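PDB 6YUB: adenylyltransferase and sulfurtransferase uba4, which probably activates the C-terminal glycine of a ubiquitin-like sulfur carrier with ATP and then passes sulfur to it, for tRNA wobble-uridine thiolation and molybdenum cofactor synthesis. Local coordinates for residues S68-T71 against S72-H75; D112-P115 against Q116-A119. One frame throughout, in Å; residues are numbered along the deposited sequence.

Contact 1: S68-T71 against S72-H75; sequences SVET and SNLH
Glu70 and Asn73 meet because both side chains leave the backbone with CG beside their own N, chi1 -67° and -65°, which lays them side by side and pointing the same way. The carboxylate and amide planes are turned 59° against each other, and Glu70 OE1 lies 3.3 Å from Asn73 ND2. The backbone between them forms two overlapping type I beta turns, 70-73 and 71-74, each closed by a weak but fairly straight bond: Asn73 N to Glu70 O and, one residue on, Leu74 N to Thr71 O at 3.3 Å. A water accepts from Asn73 ND2 at 2.9 Å and from Glu70 N, linking the Asn73 amide to the backbone of Glu70. A second water donates to Thr71 O and accepts from His75 N. Leu74 carries the apolar side: its CG rests 3.7 Å from Glu70 O, and its CD2 reaches CG1 of Val69 at 4.3 Å. Leu74 also touches His80 and Thr82, and Val69 shares His80. Shortening Leu74 to an alanine would take away CD2 and is likely to leave a gap beside Val69 CG1. A chain of another protein packs on Ser72, Asn73, Leu74 and His75, which are predicted to bind ATP. Glu70 OE1 also forms a long, weak ion pair with a basic side chain of that other protein, whose charge would probably partly offset that of the carboxylate.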
loop_
_atom_site.group_PDB
_atom_site.type_symbol
_atom_site.label_atom_id
_atom_site.label_comp_id
_atom_site.label_asym_id
_atom_site.label_seq_id
_atom_site.Cartn_x
_atom_site.Cartn_y
_atom_site.Cartn_z
ATOM N N SER B 68 -0.025 21.101 16.935
ATOM C CA SER B 68 1.299 20.866 17.482
ATOM C C SER B 68 1.653 19.383 17.452
ATOM O O SER B 68 0.785 18.515 17.347
ATOM C CB SER B 68 1.395 21.383 18.923
ATOM O OG SER B 68 1.559 22.789 18.958
ATOM N N VAL B 69 2.956 19.108 17.553
ATOM C CA VAL B 69 3.442 17.735 17.580
ATOM C C VAL B 69 3.127 17.103 18.928
ATOM O O VAL B 69 3.317 17.722 19.988
ATOM C CB VAL B 69 4.954 17.700 17.293
ATOM C CG1 VAL B 69 5.516 16.293 17.483
ATOM C CG2 VAL B 69 5.236 18.212 15.883
ATOM N N GLU B 70 2.645 15.863 18.897
ATOM C CA GLU B 70 2.308 15.118 20.100
ATOM C C GLU B 70 2.991 13.759 20.069
ATOM O O GLU B 70 3.227 13.188 19.001
ATOM C CB GLU B 70 0.789 14.930 20.244
ATOM C CG GLU B 70 0.025 16.216 20.486
ATOM C CD GLU B 70 -1.478 16.001 20.565
ATOM O OE1 GLU B 70 -2.049 15.395 19.634
ATOM O OE2 GLU B 70 -2.088 16.433 21.565
ATOM N N THR B 71 3.299 13.242 21.262
ATOM C CA THR B 71 4.019 11.979 21.367
ATOM C C THR B 71 3.200 10.824 20.808
ATOM O O THR B 71 3.748 9.910 20.177
ATOM C CB THR B 71 4.382 11.709 22.829
ATOM O OG1 THR B 71 5.112 12.824 23.353
ATOM C CG2 THR B 71 5.224 10.439 22.951
ATOM N N SER B 72 1.886 10.844 21.031
ATOM C CA SER B 72 1.022 9.733 20.649
ATOM C C SER B 72 0.776 9.645 19.150
ATOM O O SER B 72 0.122 8.692 18.715
ATOM C CB SER B 72 -0.315 9.854 21.385
ATOM O OG SER B 72 -0.931 11.103 21.118
ATOM N N ASN B 73 1.268 10.595 18.358
ATOM C CA ASN B 73 1.102 10.561 16.912
ATOM C C ASN B 73 2.393 10.231 16.173
ATOM O O ASN B 73 2.380 10.139 14.940
ATOM C CB ASN B 73 0.558 11.904 16.409
ATOM C CG ASN B 73 -0.845 12.191 16.909
ATOM O OD1 ASN B 73 -1.628 11.275 17.157
ATOM N ND2 ASN B 73 -1.170 13.470 17.058
ATOM N N LEU B 74 3.504 10.042 16.888
ATOM C CA LEU B 74 4.781 9.824 16.220
ATOM C C LEU B 74 4.808 8.500 15.469
ATOM O O LEU B 74 5.513 8.379 14.464
ATOM C CB LEU B 74 5.918 9.888 17.239
ATOM C CG LEU B 74 6.179 11.272 17.835
ATOM C CD1 LEU B 74 7.192 11.194 18.971
ATOM C CD2 LEU B 74 6.656 12.236 16.759
ATOM N N HIS B 75 4.040 7.507 15.927
ATOM C CA HIS B 75 4.034 6.208 15.265
ATOM C C HIS B 75 3.581 6.306 13.816
ATOM O O HIS B 75 3.928 5.435 13.012
ATOM C CB HIS B 75 3.139 5.233 16.027
ATOM C CG HIS B 75 1.677 5.520 15.891
ATOM N ND1 HIS B 75 0.826 4.721 15.158
ATOM C CD2 HIS B 75 0.914 6.520 16.394
ATOM C CE1 HIS B 75 -0.397 5.215 15.217
ATOM N NE2 HIS B 75 -0.372 6.306 15.960
HETATM O O HOH W 1 1.057 15.218 16.472
HETATM O O HOH W 2 3.057 7.423 18.876
#

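Contact 2: D112-P115 against Q116-A119; sequences DLTP and QNAA
The side-chain amide of Asn117 folds back over the preceding loop and grips its backbone with both ends. ND2 donates to Asp112 O at 3.0 Å, an approach that lies in the carbonyl plane and close to the plane of the amide itself. OD1 accepts from Thr114 N at 2.7 Å, with the donor tilted 34° from the carbonyl plane. With both ends engaged, the amide is fixed in rotation; a chi1 of 64°, which sets CG between the backbone N and the carbonyl carbon, places it beside the loop. Thr114 O takes two backbone donors, Asn117 N at 3.1 Å from above the carbonyl plane and Ala118 N through a weak, strongly bent bond. Thr114 OG1 adds a weak bond from Gln116 N at 3.3 Å. Alongside these polar bonds, Leu113 CD2 packs against Ala118 CB at 4.2 Å, and helix 135-148 closes that face, with Leu140 against Leu113 and Pro115 and Val144 against Ala118.

The solvent side is held more sparsely. Gln116 is exposed but anchored by NE2 to Lys294 O; its chain bends at chi2 and folds across Pro115, bringing NE2 to 4.0 Å from Pro115 CB. A water bridges the first turn, donating to Pro115 O at 2.8 Å and accepting from Ala119 N. The end of the Asp112 side chain leads away from the turn; that side chain is about 5 Å from the side chain of Asp65, a residue predicted to bind ATP.

Asn117 occupies the N-cap position of helix 118-122, yet its side chain makes no capping bond. After strand 105-109, outermost in the sheet of this chain, a weak ST turn and a type I turn at Thr114 thus lead into helix 118-122 of the Rossmann-like ThiF domain.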
loop_
_atom_site.group_PDB
_atom_site.type_symbol
_atom_site.label_atom_id
_atom_site.label_comp_id
_atom_site.label_asym_id
_atom_site.label_seq_id
_atom_site.Cartn_x
_atom_site.Cartn_y
_atom_site.Cartn_z
ATOM N N ASP B 112 -4.978 27.036 11.074
ATOM C CA ASP B 112 -5.948 26.145 10.459
ATOM C C ASP B 112 -6.497 26.735 9.166
ATOM O O ASP B 112 -6.741 27.942 9.068
ATOM C CB ASP B 112 -7.110 25.879 11.422
ATOM C CG ASP B 112 -6.677 25.162 12.679
ATOM O OD1 ASP B 112 -5.525 24.681 12.728
ATOM O OD2 ASP B 112 -7.494 25.087 13.624
ATOM N N LEU B 113 -6.692 25.870 8.175
ATOM C CA LEU B 113 -7.472 26.238 7.001
ATOM C C LEU B 113 -8.952 26.256 7.363
ATOM O O LEU B 113 -9.446 25.368 8.062
ATOM C CB LEU B 113 -7.211 25.258 5.858
ATOM C CG LEU B 113 -7.887 25.574 4.524
ATOM C CD1 LEU B 113 -6.877 25.536 3.386
ATOM C CD2 LEU B 113 -9.027 24.602 4.254
ATOM N N THR B 114 -9.653 27.283 6.902
ATOM C CA THR B 114 -11.066 27.443 7.234
ATOM C C THR B 114 -11.837 27.966 6.028
ATOM O O THR B 114 -11.228 28.414 5.051
ATOM C CB THR B 114 -11.252 28.409 8.409
ATOM O OG1 THR B 114 -10.951 29.742 7.976
ATOM C CG2 THR B 114 -10.339 28.038 9.570
ATOM N N PRO B 115 -13.172 27.940 6.060
ATOM C CA PRO B 115 -13.934 28.536 4.950
ATOM C C PRO B 115 -13.625 30.006 4.734
ATOM O O PRO B 115 -13.807 30.504 3.617
ATOM C CB PRO B 115 -15.399 28.320 5.365
ATOM C CG PRO B 115 -15.355 27.132 6.299
ATOM C CD PRO B 115 -14.044 27.264 7.041
ATOM N N GLN B 116 -13.150 30.714 5.763
ATOM C CA GLN B 116 -12.856 32.137 5.648
ATOM C C GLN B 116 -11.493 32.425 5.024
ATOM O O GLN B 116 -11.263 33.550 4.566
ATOM C CB GLN B 116 -12.917 32.807 7.027
ATOM C CG GLN B 116 -14.320 33.040 7.559
ATOM C CD GLN B 116 -15.032 31.753 7.926
ATOM O OE1 GLN B 116 -14.462 30.880 8.584
ATOM N NE2 GLN B 116 -16.286 31.622 7.489
ATOM N N ASN B 117 -10.583 31.448 5.001
ATOM C CA ASN B 117 -9.263 31.668 4.429
ATOM C C ASN B 117 -8.867 30.644 3.370
ATOM O O ASN B 117 -7.746 30.715 2.862
ATOM C CB ASN B 117 -8.191 31.669 5.530
ATOM C CG ASN B 117 -8.072 30.321 6.228
ATOM O OD1 ASN B 117 -8.338 29.259 5.638
ATOM N ND2 ASN B 117 -7.668 30.352 7.490
ATOM N N ALA B 118 -9.745 29.703 3.023
ATOM C CA ALA B 118 -9.360 28.646 2.094
ATOM C C ALA B 118 -8.874 29.231 0.774
ATOM O O ALA B 118 -7.814 28.845 0.263
ATOM C CB ALA B 118 -10.533 27.693 1.869
ATOM N N ALA B 119 -9.626 30.182 0.215
ATOM C CA ALA B 119 -9.272 30.736 -1.086
ATOM C C ALA B 119 -7.942 31.474 -1.030
ATOM O O ALA B 119 -7.131 31.382 -1.963
ATOM C CB ALA B 119 -10.382 31.659 -1.584
HETATM O O HOH W 3 -12.217 31.289 1.427
#

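Overall arrangement
From the N terminus, the chain passes through strand 60-64 and enters the long loop in which contact 1 forms its turns, packing through Val69 on the start of helix 89-100. That helix leads to strand 105-109, and contact 2 then closes the short loop into helix 118-122, against helix 135-148. The contacts are in series, neither nested nor crossed, with centres about 24 Å apart. Both lie in the N-terminal ThiF-family part of a protein that also has a rhodanese domain. Contact 1 borders a chain of another protein. Val69 of contact 1 touches Lys89, predicted to bind ATP, while Asp112 of contact 2 stays about 8 Å from it, side chain to side chain.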